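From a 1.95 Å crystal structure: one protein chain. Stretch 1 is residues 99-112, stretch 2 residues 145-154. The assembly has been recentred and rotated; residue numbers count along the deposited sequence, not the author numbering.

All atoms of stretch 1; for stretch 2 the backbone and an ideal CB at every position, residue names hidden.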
ATOM      1  N   SER A  99       0.797  12.611  -4.343  1.00 18.97           N
ATOM      2  CA  SER A  99      -0.057  11.785  -3.492  1.00 20.42           C
ATOM      3  C   SER A  99      -0.587  12.667  -2.356  1.00 22.46           C
ATOM      4  O   SER A  99      -1.771  12.650  -2.016  1.00 15.31           O
ATOM      5  CB  SER A  99       0.751  10.607  -2.929  1.00 21.52           C
ATOM      6  OG  SER A  99       1.144   9.733  -3.977  1.00 21.84           O
ATOM      7  N   ILE A 100       0.297  13.453  -1.773  1.00 17.74           N
ATOM      8  CA  ILE A 100      -0.138  14.354  -0.719  1.00 17.04           C
ATOM      9  C   ILE A 100      -1.121  15.349  -1.337  1.00 17.31           C
ATOM     10  O   ILE A 100      -2.178  15.639  -0.770  1.00 20.45           O
ATOM     11  CB  ILE A 100       1.070  15.082  -0.093  1.00 17.56           C
ATOM     12  CG1 ILE A 100       1.818  14.092   0.822  1.00 17.03           C
ATOM     13  CG2 ILE A 100       0.596  16.340   0.647  1.00 24.47           C
ATOM     14  CD1 ILE A 100       3.119  14.618   1.414  1.00 22.41           C
ATOM     15  N   GLY A 101      -0.791  15.850  -2.526  1.00 17.89           N
ATOM     16  CA  GLY A 101      -1.667  16.799  -3.189  1.00 22.36           C
ATOM     17  C   GLY A 101      -3.065  16.269  -3.481  1.00 25.24           C
ATOM     18  O   GLY A 101      -4.056  16.998  -3.328  1.00 19.78           O
ATOM     19  N   LEU A 102      -3.161  15.008  -3.903  1.00 23.34           N
ATOM     20  CA  LEU A 102      -4.462  14.402  -4.213  1.00 24.35           C
ATOM     21  C   LEU A 102      -5.327  14.350  -2.960  1.00 22.42           C
ATOM     22  O   LEU A 102      -6.533  14.564  -3.022  1.00 21.63           O
ATOM     23  CB  LEU A 102      -4.319  12.969  -4.743  1.00 26.16           C
ATOM     24  CG  LEU A 102      -4.362  12.663  -6.240  1.00 34.69           C
ATOM     25  CD1 LEU A 102      -4.447  11.127  -6.395  1.00 25.49           C
ATOM     26  CD2 LEU A 102      -5.571  13.346  -6.929  1.00 25.16           C
ATOM     27  N   LEU A 103      -4.714  14.022  -1.830  1.00 19.72           N
ATOM     28  CA  LEU A 103      -5.474  13.980  -0.595  1.00 22.09           C
ATOM     29  C   LEU A 103      -5.866  15.406  -0.180  1.00 18.22           C
ATOM     30  O   LEU A 103      -7.005  15.629   0.255  1.00 18.56           O
ATOM     31  CB  LEU A 103      -4.693  13.280   0.515  1.00 13.99           C
ATOM     32  CG  LEU A 103      -4.372  11.780   0.285  1.00 19.28           C
ATOM     33  CD1 LEU A 103      -3.724  11.189   1.546  1.00 16.85           C
ATOM     34  CD2 LEU A 103      -5.648  10.987  -0.056  1.00 16.78           C
ATOM     35  N   ALA A 104      -4.956  16.367  -0.366  1.00 16.08           N
ATOM     36  CA  ALA A 104      -5.237  17.762  -0.006  1.00 21.13           C
ATOM     37  C   ALA A 104      -6.411  18.311  -0.806  1.00 23.49           C
ATOM     38  O   ALA A 104      -7.223  19.085  -0.290  1.00 21.06           O
ATOM     39  CB  ALA A 104      -3.974  18.658  -0.222  1.00 17.62           C
ATOM     40  N   ARG A 105      -6.521  17.892  -2.061  1.00 15.83           N
ATOM     41  CA  ARG A 105      -7.594  18.373  -2.906  1.00 22.39           C
ATOM     42  C   ARG A 105      -8.968  17.947  -2.366  1.00 24.38           C
ATOM     43  O   ARG A 105      -9.982  18.536  -2.717  1.00 21.88           O
ATOM     44  CB  ARG A 105      -7.418  17.859  -4.339  1.00 17.65           C
ATOM     45  CG  ARG A 105      -8.264  18.618  -5.371  1.00 31.18           C
ATOM     46  CD  ARG A 105      -9.383  17.732  -5.896  1.00 41.45           C
ATOM     47  NE  ARG A 105      -8.857  16.532  -6.550  1.00 41.04           N
ATOM     48  CZ  ARG A 105      -8.401  16.498  -7.798  1.00 49.49           C
ATOM     49  NH1 ARG A 105      -7.934  15.361  -8.301  1.00 46.87           N
ATOM     50  NH2 ARG A 105      -8.438  17.591  -8.555  1.00 39.61           N
ATOM     51  N   GLU A 106      -8.997  16.915  -1.531  1.00 18.69           N
ATOM     52  CA  GLU A 106     -10.265  16.452  -0.959  1.00 25.63           C
ATOM     53  C   GLU A 106     -10.714  17.303   0.228  1.00 28.35           C
ATOM     54  O   GLU A 106     -11.767  17.056   0.798  1.00 29.00           O
ATOM     55  CB  GLU A 106     -10.163  14.981  -0.546  1.00 20.71           C
ATOM     56  CG  GLU A 106      -9.978  14.016  -1.733  1.00 21.23           C
ATOM     57  CD  GLU A 106     -11.064  14.175  -2.795  1.00 31.41           C
ATOM     58  OE1 GLU A 106     -12.221  14.516  -2.451  1.00 30.30           O
ATOM     59  OE2 GLU A 106     -10.774  13.945  -3.980  1.00 40.10           O
ATOM     60  N   VAL A 107      -9.918  18.300   0.605  1.00 23.86           N
ATOM     61  CA  VAL A 107     -10.283  19.184   1.727  1.00 22.28           C
ATOM     62  C   VAL A 107     -10.680  20.494   1.066  1.00 25.90           C
ATOM     63  O   VAL A 107      -9.871  21.107   0.386  1.00 22.43           O
ATOM     64  CB  VAL A 107      -9.094  19.475   2.670  1.00 25.16           C
ATOM     65  CG1 VAL A 107      -9.524  20.526   3.706  1.00 30.81           C
ATOM     66  CG2 VAL A 107      -8.612  18.179   3.374  1.00 29.17           C
ATOM     67  N   PRO A 108     -11.915  20.969   1.302  1.00 31.65           N
ATOM     68  CA  PRO A 108     -12.433  22.210   0.712  1.00 30.77           C
ATOM     69  C   PRO A 108     -11.649  23.492   0.978  1.00 29.35           C
ATOM     70  O   PRO A 108     -11.463  24.290   0.077  1.00 33.21           O
ATOM     71  CB  PRO A 108     -13.863  22.295   1.270  1.00 32.90           C
ATOM     72  CG  PRO A 108     -14.174  20.884   1.715  1.00 32.97           C
ATOM     73  CD  PRO A 108     -12.860  20.441   2.303  1.00 22.97           C
ATOM     74  N   GLU A 109     -11.227  23.702   2.226  1.00 30.34           N
ATOM     75  CA  GLU A 109     -10.476  24.907   2.596  1.00 37.91           C
ATOM     76  C   GLU A 109      -9.135  25.006   1.910  1.00 35.38           C
ATOM     77  O   GLU A 109      -8.546  23.993   1.516  1.00 31.84           O
ATOM     78  CB  GLU A 109     -10.191  24.968   4.107  1.00 48.92           C
ATOM     79  CG  GLU A 109     -11.318  24.574   4.997  1.00 46.53           C
ATOM     80  CD  GLU A 109     -11.255  23.118   5.390  1.00 43.11           C
ATOM     81  OE1 GLU A 109     -10.519  22.776   6.338  1.00 47.89           O
ATOM     82  OE2 GLU A 109     -11.944  22.312   4.748  1.00 32.34           O
ATOM     83  N   GLU A 110      -8.651  26.241   1.810  1.00 35.55           N
ATOM     84  CA  GLU A 110      -7.362  26.564   1.203  1.00 35.32           C
ATOM     85  C   GLU A 110      -6.169  26.054   2.001  1.00 33.76           C
ATOM     86  O   GLU A 110      -5.218  25.491   1.445  1.00 34.09           O
ATOM     87  CB  GLU A 110      -7.196  28.074   1.072  1.00 41.43           C
ATOM     88  CG  GLU A 110      -7.760  28.675  -0.172  1.00 57.19           C
ATOM     89  CD  GLU A 110      -6.775  29.625  -0.813  1.00 58.12           C
ATOM     90  OE1 GLU A 110      -5.740  29.141  -1.325  1.00 66.93           O
ATOM     91  OE2 GLU A 110      -7.026  30.850  -0.793  1.00 57.01           O
ATOM     92  N   VAL A 111      -6.197  26.292   3.302  1.00 32.23           N
ATOM     93  CA  VAL A 111      -5.102  25.856   4.155  1.00 29.37           C
ATOM     94  C   VAL A 111      -5.437  24.507   4.757  1.00 25.16           C
ATOM     95  O   VAL A 111      -6.391  24.374   5.519  1.00 24.63           O
ATOM     96  CB  VAL A 111      -4.831  26.870   5.273  1.00 30.62           C
ATOM     97  CG1 VAL A 111      -3.692  26.356   6.175  1.00 30.19           C
ATOM     98  CG2 VAL A 111      -4.434  28.210   4.656  1.00 27.24           C
ATOM     99  N   VAL A 112      -4.631  23.511   4.417  1.00 21.37           N
ATOM    100  CA  VAL A 112      -4.844  22.130   4.853  1.00 19.28           C
ATOM    101  C   VAL A 112      -3.814  21.680   5.857  1.00 20.17           C
ATOM    102  O   VAL A 112      -2.671  21.400   5.478  1.00 22.10           O
ATOM    103  CB  VAL A 112      -4.776  21.161   3.619  1.00 19.42           C
ATOM    104  CG1 VAL A 112      -5.131  19.735   4.037  1.00 15.33           C
ATOM    105  CG2 VAL A 112      -5.734  21.637   2.553  1.00 21.62           C
ATOM    106  N   UNK A 145      -3.504  21.634  -7.579  1.00 20.54           N
ATOM    107  CA  UNK A 145      -4.029  20.427  -8.218  1.00 23.69           C
ATOM    108  C   UNK A 145      -5.096  20.880  -9.197  1.00 25.42           C
ATOM    109  O   UNK A 145      -6.079  21.519  -8.793  1.00 19.92           O
ATOM    110  CB  UNK A 145      -4.588  19.433  -7.198  1.00 23.69           C
ATOM    111  N   UNK A 146      -4.884  20.581 -10.475  1.00 21.34           N
ATOM    112  CA  UNK A 146      -5.819  20.992 -11.517  1.00 25.81           C
ATOM    113  C   UNK A 146      -6.201  22.471 -11.336  1.00 30.20           C
ATOM    114  O   UNK A 146      -7.382  22.840 -11.363  1.00 24.99           O
ATOM    115  CB  UNK A 146      -7.067  20.108 -11.493  1.00 25.81           C
ATOM    116  N   UNK A 147      -5.182  23.306 -11.129  1.00 33.16           N
ATOM    117  CA  UNK A 147      -5.387  24.737 -10.950  1.00 30.95           C
ATOM    118  C   UNK A 147      -5.838  25.237  -9.577  1.00 33.85           C
ATOM    119  O   UNK A 147      -5.904  26.434  -9.363  1.00 35.21           O
ATOM    120  CB  UNK A 147      -6.424  25.194 -11.978  1.00 30.95           C
ATOM    121  N   UNK A 148      -6.141  24.344  -8.643  1.00 30.23           N
ATOM    122  CA  UNK A 148      -6.598  24.764  -7.318  1.00 31.03           C
ATOM    123  C   UNK A 148      -5.458  24.725  -6.291  1.00 30.24           C
ATOM    124  O   UNK A 148      -4.944  23.662  -5.970  1.00 21.83           O
ATOM    125  CB  UNK A 148      -7.752  23.873  -6.854  1.00 31.03           C
ATOM    126  N   UNK A 149      -5.084  25.890  -5.764  1.00 29.49           N
ATOM    127  CA  UNK A 149      -3.997  26.000  -4.793  1.00 31.02           C
ATOM    128  C   UNK A 149      -4.364  25.540  -3.388  1.00 32.04           C
ATOM    129  O   UNK A 149      -5.375  25.961  -2.831  1.00 28.29           O
ATOM    130  CB  UNK A 149      -3.517  27.452  -4.731  1.00 31.02           C
ATOM    131  N   UNK A 150      -3.546  24.658  -2.830  1.00 29.96           N
ATOM    132  CA  UNK A 150      -3.748  24.181  -1.460  1.00 25.69           C
ATOM    133  C   UNK A 150      -2.440  24.425  -0.754  1.00 28.37           C
ATOM    134  O   UNK A 150      -1.374  24.097  -1.294  1.00 22.02           O
ATOM    135  CB  UNK A 150      -4.162  22.709  -1.401  1.00 25.69           C
ATOM    136  N   UNK A 151      -2.524  25.013   0.434  1.00 27.34           N
ATOM    137  CA  UNK A 151      -1.364  25.258   1.268  1.00 22.93           C
ATOM    138  C   UNK A 151      -1.396  24.098   2.241  1.00 23.60           C
ATOM    139  O   UNK A 151      -2.365  23.946   2.986  1.00 25.10           O
ATOM    140  CB  UNK A 151      -1.389  26.623   1.958  1.00 22.93           C
ATOM    141  N   UNK A 152      -0.344  23.286   2.254  1.00 20.05           N
ATOM    142  CA  UNK A 152      -0.329  22.120   3.126  1.00 21.00           C
ATOM    143  C   UNK A 152       0.710  22.187   4.227  1.00 19.15           C
ATOM    144  O   UNK A 152       1.915  22.232   3.953  1.00 27.68           O
ATOM    145  CB  UNK A 152      -0.092  20.860   2.291  1.00 21.00           C
ATOM    146  N   UNK A 153       0.260  22.178   5.467  1.00 22.70           N
ATOM    147  CA  UNK A 153       1.153  22.189   6.622  1.00 24.25           C
ATOM    148  C   UNK A 153       1.129  20.825   7.304  1.00 22.24           C
ATOM    149  O   UNK A 153       0.059  20.277   7.552  1.00 22.29           O
ATOM    150  CB  UNK A 153       0.756  23.290   7.607  1.00 24.25           C
ATOM    151  N   UNK A 154       2.284  20.269   7.607  1.00 19.87           N
ATOM    152  CA  UNK A 154       2.328  18.973   8.262  1.00 17.89           C
ATOM    153  C   UNK A 154       2.658  19.189   9.739  1.00 24.76           C
ATOM    154  O   UNK A 154       3.730  19.701  10.083  1.00 22.81           O
ATOM    155  CB  UNK A 154       3.351  18.051   7.595  1.00 17.89           C
TER

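At position 145 the CA-to-CB bond points toward stretch 1, and the ideal CB lies 4.2 Å from Arg105 CG and 4.6 Å from Gly101 O. The absence of a side chain at Gly101 leaves room here, so a medium or large aliphatic residue would suit. The deposited residue is Ile145. Its CD1 comes within 3.4 Å of Gly101 O, while its CG2 lies over one face of the Arg105 guanidinium, 3.5 Å from Arg105 NH2.

Position 146 has left-handed backbone angles (47/47) in a type I' turn, which favours glycine, asparagine or aspartate. Its ideal CB is 4.1 Å from Arg105 NH2, so an acceptor, above all an acidic one, would fit. Asp146 meets both demands: Arg105 NH2 donates to Asp146 OD1 at 3.0 Å and nearly straight (173°), forming a salt bridge at the edge of the guanidinium, near its plane.

Position 147 also has positive phi (80/-6) and nothing of stretch 1 nearby; glycine is the natural choice, and Gly147 is found. Position 148 closes the turn and starts the strand. Its ideal CB points toward stretch 1 but is still 5.5 Å from Arg105 CG, leaving the choice loose, though extended angles suit a beta-branched residue. Ile148 is present, and the end of its side chain leads away.

At position 149 the bond points sideways, with the ideal CB 4.4 Å from Glu110 OE1. A small or polar residue could be accommodated; Ala149 adds little beyond its methyl group.

Position 150 is the most telling. The ideal CB lies 4.2 Å from Ala104 CB and 4.4 Å from Val112 CG2, which calls for an aliphatic stem, yet farther out the carbonyls of Val107, Pro108 and Glu109 converge on a common space. A long side chain ending in a donor, lysine best, would satisfy both. Lys150 runs its methylenes past Val112, with CD 4.0 Å from Val112 CG2, and its NZ donates to Val107 O at 2.7 Å and to Glu109 O at 2.8 Å, tying the loop after the helix to the strand.

Positions 151 to 153 run parallel to the strand at Val111 and Val112. At 151 the side chain shares a sheet face with Val111, the ideal CB being 4.4 Å from Val111 CG2; valine, isoleucine or threonine would suit. Thr151 is deposited, and its backbone does the pairing: Thr151 N donates to Glu110 O (2.9 Å), and Val112 N to Thr151 O (2.7 Å).

Position 152 points to the other face, with Val112, and looks onto Ile100 and Ala104 of the helix. A branched aliphatic is expected, and Ile152 packs its CD1 3.6 Å from Ala104 CB and its CG2 4.2 Å from Ile100 CG2.

At 153 the bond is sideways, and polar or beta-branched residues are plausible. Asn153 N donates to Val112 O (3.0 Å), while Asn153 OD1 approaches Val111 CG1 at 3.8 Å. Position 154 lies beyond reach; its extended backbone suits Val154.

Stretch 2 145-154: IDGIAKTINV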
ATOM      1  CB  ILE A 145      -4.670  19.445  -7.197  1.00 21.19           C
ATOM      2  CG1 ILE A 145      -3.676  19.109  -6.087  1.00 21.85           C
ATOM      3  CG2 ILE A 145      -5.053  18.131  -7.919  1.00 20.34           C
ATOM      4  CD1 ILE A 145      -3.747  20.029  -4.867  1.00 25.40           C
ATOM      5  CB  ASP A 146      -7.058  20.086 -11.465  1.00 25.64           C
ATOM      6  CG  ASP A 146      -6.738  18.651 -11.852  1.00 29.03           C
ATOM      7  OD1 ASP A 146      -7.403  17.728 -11.340  1.00 35.83           O
ATOM      8  OD2 ASP A 146      -5.815  18.449 -12.677  1.00 25.88           O
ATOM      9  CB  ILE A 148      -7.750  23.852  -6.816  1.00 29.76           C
ATOM     10  CG1 ILE A 148      -8.901  23.830  -7.831  1.00 31.81           C
ATOM     11  CG2 ILE A 148      -8.231  24.321  -5.458  1.00 29.40           C
ATOM     12  CD1 ILE A 148      -9.563  25.192  -8.059  1.00 36.27           C
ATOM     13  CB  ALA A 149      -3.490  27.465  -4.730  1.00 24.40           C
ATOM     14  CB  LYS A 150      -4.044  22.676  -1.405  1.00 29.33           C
ATOM     15  CG  LYS A 150      -5.407  22.265  -1.948  1.00 24.58           C
ATOM     16  CD  LYS A 150      -6.540  22.924  -1.194  1.00 26.04           C
ATOM     17  CE  LYS A 150      -7.879  22.496  -1.771  1.00 30.05           C
ATOM     18  NZ  LYS A 150      -9.031  23.151  -1.094  1.00 31.30           N
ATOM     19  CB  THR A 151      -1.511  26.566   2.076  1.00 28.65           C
ATOM     20  OG1 THR A 151      -1.507  27.681   1.182  1.00 31.60           O
ATOM     21  CG2 THR A 151      -0.379  26.705   3.075  1.00 30.29           C
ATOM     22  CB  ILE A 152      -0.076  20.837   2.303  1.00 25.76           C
ATOM     23  CG1 ILE A 152      -1.229  20.644   1.313  1.00 25.46           C
ATOM     24  CG2 ILE A 152       0.070  19.625   3.231  1.00 26.42           C
ATOM     25  CD1 ILE A 152      -0.788  20.332  -0.087  1.00 26.27           C
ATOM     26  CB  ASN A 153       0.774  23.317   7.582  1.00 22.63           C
ATOM     27  CG  ASN A 153       0.855  24.686   6.935  1.00 26.70           C
ATOM     28  OD1 ASN A 153      -0.130  25.423   6.892  1.00 25.16           O
ATOM     29  ND2 ASN A 153       2.040  25.038   6.447  1.00 20.00           N
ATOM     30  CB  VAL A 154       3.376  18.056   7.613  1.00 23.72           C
ATOM     31  CG1 VAL A 154       3.446  16.738   8.369  1.00 25.43           C
ATOM     32  CG2 VAL A 154       2.975  17.779   6.142  1.00 24.49           C
TER
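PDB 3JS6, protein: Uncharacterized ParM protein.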